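Local coordinates for protein VP24 (White spot syndrome virus, PDB 5HLJ) that is a major envelope protein of the virus particle and probably helps build its outer coat through contacts between copies, at the interface of chains A and B. Numbering follows the deposited sequence. Chains: chain A/B, VP24.

Contact 1: the interface of chains A and B. Residues chain A 175-176; chain B 22-24, 37, 39-40, 51.
A:Phe175 lays its ring between two stretches of chain B, while the next residue, A:Lys176, pairs with B:Thr40 as a short antiparallel beta bridge. The pairing joins two copies of a beta-barrel protein of the white spot syndrome virus envelope family and shows how a chain end can extend a neighbour's sheet while one side chain enters beside it. In the bridge, A:Lys176 N donates to B:Thr40 O at 2.8 Å, nearly in line with the C=O bond. The return bond, B:Thr40 N to A:Lys176 O, is 3.1 Å long and bends more at the acceptor, its donor standing 29° from the carbonyl plane.

The B:Gly39–B:Thr40 backbone runs along the CD1-CE1-CZ rim of the phenyl ring, raised to one side of the ring plane, with B:Gly39 CA 3.5 Å from A:Phe175 CZ. The bare alpha carbon of the glycine lets the strand come this near the rim. Over the opposite face, displaced towards the CD1 side, stands the methyl B:Leu23 CD2, 3.7 Å from A:Phe175 CD1; the two side chains cross at about a right angle. At the far end of the ring CZ meets the carbonyl oxygen of B:Val37, and B:Val51 CG2 touches near A:Phe175 CE1, 4.0 Å away. The ring reaches this site because CG lies anti to the backbone nitrogen (chi1 -175°).

Further out, two waters bridge the backbone to chain B, one at A:Phe175 and one at A:Lys176. Water 1 joins A:Phe175 N to B:Asn22 O, 2.7 Å from that oxygen, tying the residue to strand 19-28. Water 2 links A:Lys176 O to the hydroxyl OG1 of B:Thr40, so this carbonyl is held both directly and through solvent. With chi1 at 55°, OG1 sits between its own backbone nitrogen and carbonyl carbon and faces that water. A:Lys176 CB lies near B:Thr40 O.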
# COMPACT_ATOMS: atom_id res chain seq x y z
N PHE A 175 0.82 13.77 -12.53
CA PHE A 175 1.76 13.54 -13.60
C PHE A 175 1.31 14.18 -14.92
O PHE A 175 0.18 13.96 -15.36
CB PHE A 175 1.98 12.04 -13.80
CG PHE A 175 3.03 11.71 -14.81
CD1 PHE A 175 4.37 12.05 -14.59
CD2 PHE A 175 2.70 11.05 -15.99
CE1 PHE A 175 5.35 11.75 -15.52
CE2 PHE A 175 3.68 10.74 -16.93
CZ PHE A 175 5.01 11.09 -16.68
N LYS A 176 2.17 14.97 -15.53
CA LYS A 176 1.87 15.53 -16.84
C LYS A 176 2.69 14.83 -17.95
O LYS A 176 3.91 15.00 -18.06
CB LYS A 176 2.12 17.05 -16.84
CG LYS A 176 2.19 17.66 -18.24
CD LYS A 176 1.96 19.17 -18.27
CE LYS A 176 1.98 19.70 -19.71
NZ LYS A 176 0.60 19.86 -20.28
N ASN B 22 3.08 9.40 -8.10
CA ASN B 22 2.27 8.56 -8.99
C ASN B 22 2.71 8.72 -10.44
O ASN B 22 2.62 9.81 -11.01
CB ASN B 22 0.78 8.90 -8.85
CG ASN B 22 0.23 8.57 -7.46
OD1 ASN B 22 0.14 7.41 -7.07
ND2 ASN B 22 -0.15 9.61 -6.70
N LEU B 23 3.21 7.63 -11.02
CA LEU B 23 3.71 7.62 -12.39
C LEU B 23 3.00 6.56 -13.23
O LEU B 23 2.38 5.64 -12.71
CB LEU B 23 5.21 7.36 -12.41
CG LEU B 23 6.12 8.34 -11.67
CD1 LEU B 23 7.55 7.90 -11.84
CD2 LEU B 23 5.92 9.76 -12.19
N THR B 24 3.14 6.68 -14.55
CA THR B 24 2.57 5.70 -15.46
C THR B 24 3.67 4.82 -16.06
O THR B 24 4.74 5.31 -16.38
CB THR B 24 1.77 6.42 -16.56
OG1 THR B 24 0.67 7.11 -15.95
CG2 THR B 24 1.21 5.44 -17.55
N VAL B 37 6.42 6.08 -18.83
CA VAL B 37 5.93 7.09 -19.75
C VAL B 37 6.64 8.38 -19.39
O VAL B 37 6.68 8.77 -18.22
CB VAL B 37 4.40 7.27 -19.65
CG1 VAL B 37 3.95 8.50 -20.44
CG2 VAL B 37 3.68 6.02 -20.13
N GLY B 39 7.58 12.37 -18.95
CA GLY B 39 6.76 13.48 -18.50
C GLY B 39 7.34 14.04 -17.23
O GLY B 39 8.48 13.73 -16.87
N THR B 40 6.55 14.87 -16.53
CA THR B 40 7.02 15.56 -15.34
C THR B 40 5.96 15.55 -14.26
O THR B 40 4.77 15.33 -14.53
CB THR B 40 7.42 17.03 -15.63
OG1 THR B 40 6.32 17.71 -16.23
CG2 THR B 40 8.62 17.11 -16.57
N VAL B 51 10.79 12.57 -15.65
CA VAL B 51 10.93 11.24 -16.18
C VAL B 51 11.42 11.31 -17.63
O VAL B 51 10.62 11.55 -18.54
CB VAL B 51 9.60 10.47 -16.11
CG1 VAL B 51 9.76 9.06 -16.62
CG2 VAL B 51 9.07 10.46 -14.67
O HOH W 1 0.51 11.52 -10.76
O HOH W 2 5.59 17.27 -18.54

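Contact 2: the interface of chains A and B. Residues chain A 129, 150; chain B 123-125, 127.
B:Phe123 presents its outer rim to A:Thr150, the threonine hydroxyl OG1 sitting raised to one side of the ring plane just beyond CZ, 3.3 Å from that carbon. The contact is a loop-on-strand packing between two copies of the envelope beta-barrel, loop residues of chain B resting on residues of strands 128-131 and 141-151 of chain A. On the other side of the ring plane, and well out towards its CE2 edge, lies the backbone carbonyl oxygen O of A:Val129, 3.7 Å from B:Phe123 CE2. Both oxygens lie outside the rim and off the ring plane, near its weakly positive hydrogens; any electrostatic gain is probably slight. The threonine and phenylalanine side chains run past each other in opposite directions. With chi1 at 58°, CG of B:Phe123 sits between the backbone nitrogen and the carbonyl carbon, which turns the ring back over the loop and towards A:Thr150.

The carbonyl group of B:Ala125 is the second flat surface. Methyl CG2 of A:Val129 stands over its face, 3.6 Å from the oxygen, and also meets the aliphatic CG of B:Lys127 at 3.6 Å. The other valine branch, CG1, lies beyond the carbonyl oxygen of B:Ser124, 3.8 Å from it. With CG1 anti to the backbone nitrogen (chi1 177°), the valine spreads its two methyls along the loop, one towards each carbonyl.

B:Ala125 also uses its methyl: CB packs against A:Thr150 CG2 at 3.7 Å. The threonine therefore divides its branches, hydroxyl to the aromatic rim and methyl to the alanine. B:Lys127 contributes through the base of its side chain, which then bends at chi3 and chi4.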
# COMPACT_ATOMS: atom_id res chain seq x y z
N VAL A 129 -7.84 -8.31 -8.06
CA VAL A 129 -7.01 -7.25 -8.59
C VAL A 129 -7.75 -5.93 -8.36
O VAL A 129 -8.93 -5.80 -8.67
CB VAL A 129 -6.69 -7.45 -10.09
CG1 VAL A 129 -5.88 -6.30 -10.65
CG2 VAL A 129 -5.94 -8.74 -10.28
N THR A 150 -11.73 -6.87 -9.01
CA THR A 150 -12.17 -8.05 -9.71
C THR A 150 -11.70 -9.28 -8.95
O THR A 150 -10.50 -9.56 -8.87
CB THR A 150 -11.67 -8.06 -11.17
OG1 THR A 150 -12.38 -7.06 -11.91
CG2 THR A 150 -11.91 -9.43 -11.84
N PHE B 123 -10.29 -3.08 -16.89
CA PHE B 123 -8.87 -3.16 -16.55
C PHE B 123 -8.42 -4.61 -16.57
O PHE B 123 -9.21 -5.51 -16.37
CB PHE B 123 -8.58 -2.50 -15.19
CG PHE B 123 -9.35 -3.10 -14.04
CD1 PHE B 123 -10.62 -2.61 -13.70
CD2 PHE B 123 -8.80 -4.13 -13.28
CE1 PHE B 123 -11.33 -3.14 -12.63
CE2 PHE B 123 -9.51 -4.67 -12.19
CZ PHE B 123 -10.78 -4.18 -11.88
N SER B 124 -7.13 -4.83 -16.79
CA SER B 124 -6.63 -6.19 -16.74
C SER B 124 -6.64 -6.78 -15.34
O SER B 124 -6.06 -6.22 -14.41
CB SER B 124 -5.21 -6.24 -17.29
OG SER B 124 -4.64 -7.48 -16.93
N ALA B 125 -7.28 -7.94 -15.19
CA ALA B 125 -7.34 -8.66 -13.92
C ALA B 125 -6.27 -9.73 -13.88
O ALA B 125 -6.41 -10.73 -13.19
CB ALA B 125 -8.72 -9.30 -13.70
N LYS B 127 -3.49 -11.30 -12.42
CA LYS B 127 -2.97 -11.23 -11.04
C LYS B 127 -1.44 -11.29 -11.03
O LYS B 127 -0.84 -11.85 -11.95
CB LYS B 127 -3.53 -12.35 -10.17
CG LYS B 127 -5.01 -12.20 -9.83
CD LYS B 127 -5.46 -13.27 -8.84
CE LYS B 127 -5.58 -14.66 -9.48
NZ LYS B 127 -6.76 -14.74 -10.40

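About 22 Å separates the C-alpha centres of contact 1 and contact 2, and they have no residue or secondary-structure element in common. Contact 1 joins the chain end of A, with its short strand 176-177, to strands 19-28, 39-42 and 48-51 of chain B; contact 2 sets strands 128-131 and 141-151 of chain A against a loop of chain B. Main-chain pairing in one patch and side-chain packing in the other may together limit rocking between the copies. The interface is not an exact two-fold, which suits the three-copy deposited assembly, though the structure alone does not show that this arrangement forms in the envelope.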